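Oligopeptide-binding protein oppA (Lactococcus lactis, PDB 3DRF) binds oligopeptides in a voluminous cavity and serves as the receptor of the ABC transporter OppABCDF, which takes up peptides longer than three residues. Local coordinates at residues Y255-V264 with K271-Q282; M300-N308 with W466-S477. All coordinates share one frame; numbering follows the deposited sequence. Where two conformers were deposited one is given.

Contact 1: Y255-V264 with K271-Q282; sequences YEVVSTAKSV and KYDIINGMVSSQ
Tyr272 reaches across to strand 252-258 and ends in a short hydrogen bond, its OH donating to Glu256 OE1 at 2.5 Å. From CB the side chain sets out anti to its own carbonyl carbon (chi1 -58°), which aims the ring at Glu256 and Val258. One ring face is overlaid near its rim by CG of the preceding Lys271. CE2 lies against Val258, 4.0 Å from Val258 CB, while CE1 on the other flank approaches the Glu256 carboxylate. The hydroxyl uses the anti side of OE1, with carboxylate and ring planes 77° apart, and it accepts a second bond from a water that also donates to Val257 O. Another water joins OE1 to Lys271 NZ, beyond salt-bridge range yet likely to favour an ionised Glu256. A phenylalanine in place of Tyr272 would probably keep the apolar packing on Val258 but leave Glu256 OE1 without the hydroxyl that donates to it, and the water on Val257 O without its second acceptor.

Strands 252-258 and 274-276 are not neighbours in their mixed sheet: both run parallel to strand 34-40, which lies between them, and helix 263-268 joins them in a beta-alpha-beta crossover that skips over it. On the side of the sheet that carries this helix, the branched Val258 and Ile275 nevertheless meet across the intervening strand, CG1 to CG2 at 4.2 Å. On the opposite face Asn276 ND2 donates to Tyr255 OH (3.1 Å), while its OD1 is taken by Thr546. Extended Gln282 delivers NE2 to Thr260 O at 2.9 Å, from above the carbonyl plane, and Gln40 engages its OE1. Flexible Met278 lays CE against Ser263 CB, 4.0 Å away. Ser263 OG turns back to donate to Ser259 O at 2.7 Å, and Gln40 reaches it too.

Contact 2: M300-N308 with W466-S477; sequences MYISLMYYN and WDITDGSWSLAS
Tyr306 and Trp473 both place CG anti to the carbonyl carbon (chi1 -76° in the tyrosine), and this swings the two aromatic groups toward each other along one face of the strand pair. Trp473 NE1 donates to Tyr306 OH at 2.9 Å, with the hydroxyl in the indole plane, so a buried N-H is satisfied by a side chain long enough to reach past Gly471. Gly471 makes room for this: the Tyr306 ring passes beside its backbone, with Tyr306 CE2 4.0 Å from Gly471 CA, where any CB would collide. Leu304 CD2 fills in at the indole edge, 3.7 Å from Trp473 CD1.

At the other end Asn308 CG stands anti to its backbone nitrogen (chi1 -169°), which lays the amide flat on the Trp466 indole, planes 8° apart. Its CB makes a CH-pi contact over the six-membered ring, and ND2 bonds Trp466 O at 3.0 Å; a flat amide with two N-H groups suits the place, since Ala463 O accepts as well. On the reverse face of the sheet, Met305 CG packs on Ile468 CG2 at 3.6 Å. Tyr301 OH and Ser472 OG lie 3.1 Å apart there, and each is hydrogen-bonded to the backbone of the bound peptide.

The antiparallel pairing runs from Tyr301-Ser474 to Tyr307-Ile468, and Asn308 N to Asp467 O extends it toward the stack. Strand 292-307 is flanked on its other edge by strand 536-549, strand 407-414 runs parallel to 468-474, and helix 482-485 packs on Leu304, Trp473 and Leu475.

Contact 1 and contact 2 follow one another along the chain and belong to different sheets, their centres about 22 Å apart and their nearest atoms about 8 Å, without touching. Strand 536-549 bridges the interval: it pairs with strand 292-307 of contact 2, while Tyr545, Thr546 and Pro547 on it meet side chains of 271-282. Contact 2 lies the deeper, about 9 Å from the centre of the chain against about 20 Å for contact 1, and it borders the peptide cavity, where Trp473 and Ser474 pair antiparallel with the bound peptide. Contact 1 instead joins strands and the connecting helix of the mixed sheet that holds strand 252-258 within this venus fly-trap receptor.

Contact 1: Y255-V264 with K271-Q282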
loop_
_atom_site.group_PDB
_atom_site.type_symbol
_atom_site.label_atom_id
_atom_site.label_comp_id
_atom_site.label_asym_id
_atom_site.label_seq_id
_atom_site.Cartn_x
_atom_site.Cartn_y
_atom_site.Cartn_z
ATOM N N TYR A 255 11.345 -5.017 -17.983
ATOM C CA TYR A 255 10.129 -4.900 -17.164
ATOM C C TYR A 255 9.381 -3.667 -17.661
ATOM O O TYR A 255 9.920 -2.603 -17.613
ATOM C CB TYR A 255 10.488 -4.798 -15.667
ATOM C CG TYR A 255 9.512 -5.471 -14.690
ATOM C CD1 TYR A 255 8.156 -5.410 -14.858
ATOM C CD2 TYR A 255 9.972 -6.153 -13.620
ATOM C CE1 TYR A 255 7.295 -6.005 -13.961
ATOM C CE2 TYR A 255 9.114 -6.759 -12.727
ATOM C CZ TYR A 255 7.781 -6.683 -12.920
ATOM O OH TYR A 255 6.932 -7.318 -12.065
ATOM N N GLU A 256 8.166 -3.864 -18.178
ATOM C CA GLU A 256 7.414 -2.837 -18.890
ATOM C C GLU A 256 6.022 -2.670 -18.316
ATOM O O GLU A 256 5.453 -3.644 -17.909
ATOM C CB GLU A 256 7.297 -3.183 -20.420
ATOM C CG GLU A 256 8.617 -3.411 -21.144
ATOM C CD GLU A 256 8.429 -3.570 -22.642
ATOM O OE1 GLU A 256 7.348 -3.790 -23.156
ATOM O OE2 GLU A 256 9.454 -3.453 -23.270
ATOM N N VAL A 257 5.362 -1.577 -18.484
ATOM C CA VAL A 257 3.922 -1.529 -18.229
ATOM C C VAL A 257 3.186 -1.980 -19.492
ATOM O O VAL A 257 3.709 -1.877 -20.606
ATOM C CB VAL A 257 3.397 -0.150 -17.718
ATOM C CG1 VAL A 257 3.914 0.134 -16.298
ATOM C CG2 VAL A 257 3.737 0.972 -18.687
ATOM N N VAL A 258 2.036 -2.584 -19.296
ATOM C CA VAL A 258 1.101 -2.971 -20.347
ATOM C C VAL A 258 -0.338 -2.666 -19.943
ATOM O O VAL A 258 -0.713 -2.819 -18.781
ATOM C CB VAL A 258 1.222 -4.468 -20.687
ATOM C CG1 VAL A 258 0.835 -5.318 -19.486
ATOM C CG2 VAL A 258 0.360 -4.809 -21.891
ATOM N N SER A 259 -1.120 -2.040 -20.842
ATOM C CA SER A 259 -2.476 -1.623 -20.505
ATOM C C SER A 259 -3.394 -2.816 -20.260
ATOM O O SER A 259 -3.118 -3.935 -20.703
ATOM C CB SER A 259 -3.079 -0.787 -21.622
ATOM O OG SER A 259 -3.371 -1.600 -22.740
ATOM N N THR A 260 -4.493 -2.577 -19.564
ATOM C CA THR A 260 -5.466 -3.623 -19.324
ATOM C C THR A 260 -6.056 -4.164 -20.632
ATOM O O THR A 260 -6.223 -5.372 -20.779
ATOM C CB THR A 260 -6.559 -3.091 -18.412
ATOM O OG1 THR A 260 -5.934 -2.441 -17.295
ATOM C CG2 THR A 260 -7.447 -4.210 -17.935
ATOM N N ALA A 261 -6.311 -3.282 -21.593
ATOM C CA ALA A 261 -6.953 -3.676 -22.883
ATOM C C ALA A 261 -6.020 -4.432 -23.805
ATOM O O ALA A 261 -6.474 -5.125 -24.658
ATOM C CB ALA A 261 -7.479 -2.421 -23.591
ATOM N N LYS A 262 -4.725 -4.328 -23.588
ATOM C CA LYS A 262 -3.726 -4.996 -24.432
ATOM C C LYS A 262 -3.095 -6.249 -23.799
ATOM O O LYS A 262 -2.330 -6.897 -24.400
ATOM C CB LYS A 262 -2.649 -4.009 -24.905
ATOM C CG LYS A 262 -3.228 -2.902 -25.839
ATOM C CD LYS A 262 -2.206 -1.886 -26.279
ATOM C CE LYS A 262 -2.826 -0.940 -27.299
ATOM N NZ LYS A 262 -3.067 -1.762 -28.491
ATOM N N SER A 263 -3.456 -6.543 -22.566
ATOM C CA SER A 263 -2.773 -7.611 -21.817
ATOM C C SER A 263 -2.969 -9.045 -22.362
ATOM O O SER A 263 -2.034 -9.745 -22.508
ATOM C CB SER A 263 -3.170 -7.580 -20.330
ATOM O OG SER A 263 -2.591 -6.437 -19.693
ATOM N N VAL A 264 -4.203 -9.440 -22.599
ATOM C CA VAL A 264 -4.469 -10.805 -23.084
ATOM C C VAL A 264 -3.785 -11.053 -24.466
ATOM O O VAL A 264 -3.203 -12.038 -24.674
ATOM C CB VAL A 264 -6.025 -11.122 -23.090
ATOM C CG1 VAL A 264 -6.280 -12.453 -23.793
ATOM C CG2 VAL A 264 -6.531 -11.127 -21.651
ATOM N N LYS A 271 4.480 -11.703 -26.189
ATOM C CA LYS A 271 5.186 -10.459 -25.962
ATOM C C LYS A 271 5.856 -10.412 -24.561
ATOM O O LYS A 271 6.906 -9.835 -24.417
ATOM C CB LYS A 271 4.241 -9.280 -26.133
ATOM C CG LYS A 271 4.850 -7.849 -26.048
ATOM C CD LYS A 271 3.845 -6.806 -26.481
ATOM C CE LYS A 271 4.259 -5.397 -26.135
ATOM N NZ LYS A 271 5.304 -5.007 -26.963
ATOM N N TYR A 272 5.218 -11.043 -23.578
ATOM C CA TYR A 272 5.743 -11.145 -22.205
ATOM C C TYR A 272 5.773 -12.582 -21.740
ATOM O O TYR A 272 4.857 -13.312 -22.019
ATOM C CB TYR A 272 4.917 -10.273 -21.245
ATOM C CG TYR A 272 4.924 -8.815 -21.676
ATOM C CD1 TYR A 272 6.109 -8.068 -21.650
ATOM C CD2 TYR A 272 3.780 -8.168 -22.102
ATOM C CE1 TYR A 272 6.125 -6.784 -22.027
ATOM C CE2 TYR A 272 3.824 -6.860 -22.499
ATOM C CZ TYR A 272 4.990 -6.171 -22.453
ATOM O OH TYR A 272 5.062 -4.865 -22.847
ATOM N N ASP A 273 6.792 -12.954 -21.008
ATOM C CA ASP A 273 6.868 -14.234 -20.329
ATOM C C ASP A 273 5.996 -14.279 -19.090
ATOM O O ASP A 273 5.472 -15.303 -18.743
ATOM C CB ASP A 273 8.309 -14.570 -19.927
ATOM C CG ASP A 273 9.234 -14.690 -21.110
ATOM O OD1 ASP A 273 8.938 -15.556 -21.945
ATOM O OD2 ASP A 273 10.221 -13.991 -21.202
ATOM N N ILE A 274 5.884 -13.149 -18.409
ATOM C CA ILE A 274 5.147 -13.035 -17.125
ATOM C C ILE A 274 4.430 -11.701 -17.169
ATOM O O ILE A 274 5.020 -10.748 -17.572
ATOM C CB ILE A 274 6.150 -13.035 -15.963
ATOM C CG1 ILE A 274 6.981 -14.348 -15.911
ATOM C CG2 ILE A 274 5.440 -12.756 -14.633
ATOM C CD1 ILE A 274 8.055 -14.351 -14.885
ATOM N N ILE A 275 3.171 -11.644 -16.718
ATOM C CA ILE A 275 2.490 -10.381 -16.400
ATOM C C ILE A 275 1.923 -10.406 -14.984
ATOM O O ILE A 275 1.207 -11.278 -14.628
ATOM C CB ILE A 275 1.336 -10.038 -17.408
ATOM C CG1 ILE A 275 1.830 -10.100 -18.891
ATOM C CG2 ILE A 275 0.760 -8.674 -17.042
ATOM C CD1 ILE A 275 0.767 -9.802 -19.898
ATOM N N ASN A 276 2.346 -9.427 -14.202
ATOM C CA ASN A 276 1.880 -9.239 -12.813
ATOM C C ASN A 276 0.809 -8.167 -12.744
ATOM O O ASN A 276 0.763 -7.290 -13.557
ATOM C CB ASN A 276 3.091 -8.889 -11.915
ATOM C CG ASN A 276 4.011 -10.090 -11.738
ATOM O OD1 ASN A 276 3.560 -11.142 -11.351
ATOM N ND2 ASN A 276 5.278 -9.920 -12.062
ATOM N N GLY A 277 -0.033 -8.276 -11.742
ATOM C CA GLY A 277 -1.087 -7.292 -11.495
ATOM C C GLY A 277 -2.336 -7.364 -12.344
ATOM O O GLY A 277 -3.085 -6.453 -12.373
ATOM N N MET A 278 -2.539 -8.489 -13.026
ATOM C CA MET A 278 -3.712 -8.584 -13.898
ATOM C C MET A 278 -5.027 -8.620 -13.142
ATOM O O MET A 278 -5.115 -9.257 -12.138
ATOM C CB MET A 278 -3.608 -9.806 -14.827
ATOM C CG MET A 278 -2.495 -9.646 -15.854
ATOM S SD MET A 278 -2.458 -11.041 -17.035
ATOM C CE MET A 278 -3.970 -10.745 -17.999
ATOM N N VAL A 279 -6.014 -7.915 -13.678
ATOM C CA VAL A 279 -7.335 -7.772 -13.066
ATOM C C VAL A 279 -8.088 -9.134 -13.036
ATOM O O VAL A 279 -7.940 -9.978 -13.895
ATOM C CB VAL A 279 -8.197 -6.711 -13.797
ATOM C CG1 VAL A 279 -7.678 -5.287 -13.459
ATOM C CG2 VAL A 279 -8.328 -6.960 -15.308
ATOM N N SER A 280 -8.928 -9.277 -12.036
ATOM C CA SER A 280 -9.708 -10.493 -11.838
ATOM C C SER A 280 -10.614 -10.831 -13.027
ATOM O O SER A 280 -10.850 -12.001 -13.300
ATOM C CB SER A 280 -10.561 -10.353 -10.579
ATOM O OG SER A 280 -9.748 -10.265 -9.413
ATOM N N SER A 281 -11.077 -9.816 -13.746
ATOM C CA SER A 281 -12.032 -10.045 -14.852
ATOM C C SER A 281 -11.406 -10.797 -16.046
ATOM O O SER A 281 -12.110 -11.324 -16.841
ATOM C CB SER A 281 -12.645 -8.749 -15.341
ATOM O OG SER A 281 -11.649 -7.883 -15.864
ATOM N N GLN A 282 -10.086 -10.800 -16.152
ATOM C CA GLN A 282 -9.386 -11.507 -17.218
ATOM C C GLN A 282 -8.952 -12.926 -16.897
ATOM O O GLN A 282 -8.373 -13.578 -17.679
ATOM C CB GLN A 282 -8.150 -10.645 -17.629
ATOM C CG GLN A 282 -8.540 -9.312 -18.306
ATOM C CD GLN A 282 -7.393 -8.380 -18.497
ATOM O OE1 GLN A 282 -6.336 -8.565 -17.976
ATOM N NE2 GLN A 282 -7.638 -7.361 -19.247
HETATM O O HOH W 1 7.576 -5.248 -25.559
HETATM O O HOH W 2 3.408 -2.658 -23.260
#

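Contact 2: M300-N308 with W466-S477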
loop_
_atom_site.group_PDB
_atom_site.type_symbol
_atom_site.label_atom_id
_atom_site.label_comp_id
_atom_site.label_asym_id
_atom_site.label_seq_id
_atom_site.Cartn_x
_atom_site.Cartn_y
_atom_site.Cartn_z
ATOM N N MET A 300 -2.180 -9.973 -0.194
ATOM C CA MET A 300 -2.089 -9.192 1.029
ATOM C C MET A 300 -2.672 -7.819 0.636
ATOM O O MET A 300 -1.972 -6.959 0.175
ATOM C CB MET A 300 -0.645 -9.087 1.454
ATOM C CG MET A 300 -0.533 -9.023 2.959
ATOM S SD MET A 300 0.985 -9.876 3.422
ATOM C CE MET A 300 1.975 -8.951 2.391
ATOM N N TYR A 301 -4.008 -7.765 0.662
ATOM C CA TYR A 301 -4.785 -6.715 -0.062
ATOM C C TYR A 301 -6.090 -6.403 0.633
ATOM O O TYR A 301 -6.732 -7.262 1.169
ATOM C CB TYR A 301 -5.095 -7.243 -1.489
ATOM C CG TYR A 301 -5.994 -6.375 -2.397
ATOM C CD1 TYR A 301 -5.455 -5.502 -3.295
ATOM C CD2 TYR A 301 -7.376 -6.478 -2.340
ATOM C CE1 TYR A 301 -6.295 -4.775 -4.165
ATOM C CE2 TYR A 301 -8.184 -5.763 -3.155
ATOM C CZ TYR A 301 -7.632 -4.918 -4.057
ATOM O OH TYR A 301 -8.427 -4.204 -4.906
ATOM N N ILE A 302 -6.477 -5.134 0.506
ATOM C CA ILE A 302 -7.833 -4.701 0.844
ATOM C C ILE A 302 -8.190 -3.586 -0.095
ATOM O O ILE A 302 -7.392 -2.703 -0.409
ATOM C CB ILE A 302 -7.944 -4.214 2.347
ATOM C CG1 ILE A 302 -9.375 -3.853 2.785
ATOM C CG2 ILE A 302 -7.042 -2.987 2.672
ATOM C CD1 ILE A 302 -10.280 -5.014 2.788
ATOM N N SER A 303 -9.428 -3.632 -0.556
ATOM C CA SER A 303 -10.089 -2.450 -1.148
ATOM C C SER A 303 -11.195 -1.934 -0.209
ATOM O O SER A 303 -11.767 -2.674 0.492
ATOM C CB SER A 303 -10.605 -2.670 -2.570
ATOM O OG SER A 303 -11.626 -3.689 -2.556
ATOM N N LEU A 304 -11.436 -0.640 -0.295
ATOM C CA LEU A 304 -12.327 0.042 0.631
ATOM C C LEU A 304 -12.809 1.342 0.044
ATOM O O LEU A 304 -12.199 1.937 -0.755
ATOM C CB LEU A 304 -11.660 0.258 2.020
ATOM C CG LEU A 304 -10.573 1.332 2.041
ATOM C CD1 LEU A 304 -10.236 1.572 3.522
ATOM C CD2 LEU A 304 -9.278 0.907 1.246
ATOM N N MET A 305 -14.000 1.689 0.474
ATOM C CA MET A 305 -14.590 2.944 0.111
ATOM C C MET A 305 -14.328 3.990 1.231
ATOM O O MET A 305 -14.579 3.773 2.382
ATOM C CB MET A 305 -16.112 2.712 -0.060
ATOM C CG MET A 305 -16.891 3.985 -0.500
ATOM S SD MET A 305 -18.586 3.608 -1.113
ATOM C CE MET A 305 -19.347 2.934 0.407
ATOM N N TYR A 306 -13.819 5.142 0.835
ATOM C CA TYR A 306 -13.491 6.257 1.725
ATOM C C TYR A 306 -14.521 7.364 1.645
ATOM O O TYR A 306 -14.998 7.677 0.572
ATOM C CB TYR A 306 -12.167 6.915 1.274
ATOM C CG TYR A 306 -10.910 6.128 1.645
ATOM C CD1 TYR A 306 -10.208 6.384 2.850
ATOM C CD2 TYR A 306 -10.420 5.137 0.831
ATOM C CE1 TYR A 306 -9.053 5.698 3.203
ATOM C CE2 TYR A 306 -9.250 4.450 1.176
ATOM C CZ TYR A 306 -8.592 4.739 2.347
ATOM O OH TYR A 306 -7.464 4.004 2.654
ATOM N N TYR A 307 -14.760 7.996 2.789
ATOM C CA TYR A 307 -15.547 9.249 2.873
ATOM C C TYR A 307 -14.604 10.409 3.248
ATOM O O TYR A 307 -13.802 10.278 4.141
ATOM C CB TYR A 307 -16.628 9.085 3.924
ATOM C CG TYR A 307 -17.654 7.987 3.620
ATOM C CD1 TYR A 307 -18.299 7.896 2.376
ATOM C CD2 TYR A 307 -17.950 7.038 4.593
ATOM C CE1 TYR A 307 -19.243 6.912 2.129
ATOM C CE2 TYR A 307 -18.911 6.045 4.374
ATOM C CZ TYR A 307 -19.537 6.008 3.130
ATOM O OH TYR A 307 -20.495 5.069 2.891
ATOM N N ASN A 308 -14.815 11.555 2.621
ATOM C CA ASN A 308 -13.966 12.717 2.867
ATOM C C ASN A 308 -14.566 13.513 4.026
ATOM O O ASN A 308 -15.599 14.126 3.901
ATOM C CB ASN A 308 -13.888 13.558 1.583
ATOM C CG ASN A 308 -12.828 14.643 1.663
ATOM O OD1 ASN A 308 -12.031 14.682 2.533
ATOM N ND2 ASN A 308 -12.847 15.525 0.692
ATOM N N TRP A 466 -14.387 16.246 -3.367
ATOM C CA TRP A 466 -14.890 14.885 -3.480
ATOM C C TRP A 466 -15.501 14.474 -2.129
ATOM O O TRP A 466 -15.151 14.967 -1.102
ATOM C CB TRP A 466 -13.784 13.898 -3.928
ATOM C CG TRP A 466 -12.678 13.749 -2.872
ATOM C CD1 TRP A 466 -11.606 14.555 -2.702
ATOM C CD2 TRP A 466 -12.563 12.693 -1.897
ATOM N NE1 TRP A 466 -10.807 14.077 -1.664
ATOM C CE2 TRP A 466 -11.392 12.948 -1.155
ATOM C CE3 TRP A 466 -13.346 11.593 -1.568
ATOM C CZ2 TRP A 466 -10.991 12.143 -0.094
ATOM C CZ3 TRP A 466 -12.954 10.807 -0.511
ATOM C CH2 TRP A 466 -11.773 11.068 0.199
ATOM N N ASP A 467 -16.449 13.547 -2.223
ATOM C CA ASP A 467 -17.106 12.982 -1.062
ATOM C C ASP A 467 -16.852 11.488 -0.821
ATOM O O ASP A 467 -16.673 11.095 0.303
ATOM C CB ASP A 467 -18.636 13.218 -1.164
ATOM C CG ASP A 467 -18.980 14.701 -1.245
ATOM O OD1 ASP A 467 -18.652 15.362 -0.283
ATOM O OD2 ASP A 467 -19.545 15.113 -2.253
ATOM N N ILE A 468 -16.898 10.711 -1.895
ATOM C CA ILE A 468 -16.718 9.243 -1.833
ATOM C C ILE A 468 -15.617 8.933 -2.834
ATOM O O ILE A 468 -15.581 9.473 -3.900
ATOM C CB ILE A 468 -18.004 8.513 -2.299
ATOM C CG1 ILE A 468 -19.240 8.912 -1.447
ATOM C CG2 ILE A 468 -17.827 6.951 -2.263
ATOM C CD1 ILE A 468 -20.592 8.442 -2.119
ATOM N N THR A 469 -14.718 8.022 -2.480
ATOM C CA THR A 469 -13.749 7.462 -3.427
ATOM C C THR A 469 -13.504 6.002 -3.015
ATOM O O THR A 469 -13.897 5.569 -2.011
ATOM C CB THR A 469 -12.453 8.332 -3.539
ATOM O OG1 THR A 469 -11.750 7.918 -4.727
ATOM C CG2 THR A 469 -11.529 8.080 -2.354
ATOM N N ASP A 470 -12.787 5.299 -3.885
ATOM C CA ASP A 470 -12.355 3.905 -3.675
ATOM C C ASP A 470 -10.850 3.876 -3.630
ATOM O O ASP A 470 -10.221 4.463 -4.461
ATOM C CB ASP A 470 -12.814 3.029 -4.851
ATOM C CG ASP A 470 -14.331 3.018 -5.015
ATOM O OD1 ASP A 470 -14.997 2.800 -4.001
ATOM O OD2 ASP A 470 -14.793 3.206 -6.111
ATOM N N GLY A 471 -10.309 3.220 -2.606
ATOM C CA GLY A 471 -8.881 2.981 -2.527
ATOM C C GLY A 471 -8.622 1.471 -2.522
ATOM O O GLY A 471 -9.473 0.667 -2.290
ATOM N N SER A 472 -7.402 1.111 -2.845
ATOM C CA SER A 472 -6.949 -0.283 -2.771
ATOM C C SER A 472 -5.522 -0.253 -2.245
ATOM O O SER A 472 -4.765 0.671 -2.563
ATOM C CB SER A 472 -6.979 -0.962 -4.142
ATOM O OG SER A 472 -8.304 -1.102 -4.638
ATOM N N TRP A 473 -5.160 -1.253 -1.442
ATOM C CA TRP A 473 -3.837 -1.331 -0.862
ATOM C C TRP A 473 -3.231 -2.698 -1.042
ATOM O O TRP A 473 -3.873 -3.714 -0.782
ATOM C CB TRP A 473 -3.885 -1.057 0.648
ATOM C CG TRP A 473 -4.336 0.316 1.006
ATOM C CD1 TRP A 473 -5.605 0.711 1.346
ATOM C CD2 TRP A 473 -3.523 1.485 1.056
ATOM N NE1 TRP A 473 -5.617 2.063 1.600
ATOM C CE2 TRP A 473 -4.349 2.560 1.441
ATOM C CE3 TRP A 473 -2.165 1.728 0.832
ATOM C CZ2 TRP A 473 -3.859 3.862 1.599
ATOM C CZ3 TRP A 473 -1.682 3.023 0.982
ATOM C CH2 TRP A 473 -2.530 4.069 1.345
ATOM N N SER A 474 -1.973 -2.716 -1.482
ATOM C CA SER A 474 -1.096 -3.853 -1.279
ATOM C C SER A 474 -0.493 -3.639 0.106
ATOM O O SER A 474 0.421 -2.831 0.283
ATOM C CB SER A 474 -0.019 -3.907 -2.352
ATOM O OG SER A 474 -0.565 -4.322 -3.591
ATOM N N LEU A 475 -1.030 -4.360 1.066
ATOM C CA LEU A 475 -0.756 -4.146 2.475
ATOM C C LEU A 475 0.654 -4.602 2.892
ATOM O O LEU A 475 1.198 -5.505 2.356
ATOM C CB LEU A 475 -1.792 -4.892 3.333
ATOM C CG LEU A 475 -3.234 -4.385 3.266
ATOM C CD1 LEU A 475 -4.177 -5.405 3.908
ATOM C CD2 LEU A 475 -3.393 -3.021 3.906
ATOM N N ALA A 476 1.163 -3.925 3.936
ATOM C CA ALA A 476 2.386 -4.355 4.607
ATOM C C ALA A 476 2.149 -5.745 5.191
ATOM O O ALA A 476 1.058 -6.078 5.517
ATOM C CB ALA A 476 2.729 -3.355 5.760
ATOM N N SER A 477 3.210 -6.511 5.289
ATOM C CA SER A 477 3.094 -7.907 5.712
ATOM C C SER A 477 2.987 -8.117 7.211
ATOM O O SER A 477 3.313 -9.150 7.680
ATOM C CB SER A 477 4.210 -8.783 5.126
ATOM O OG SER A 477 5.458 -8.271 5.470
HETATM O O HOH W 3 0.750 -6.768 -0.300
#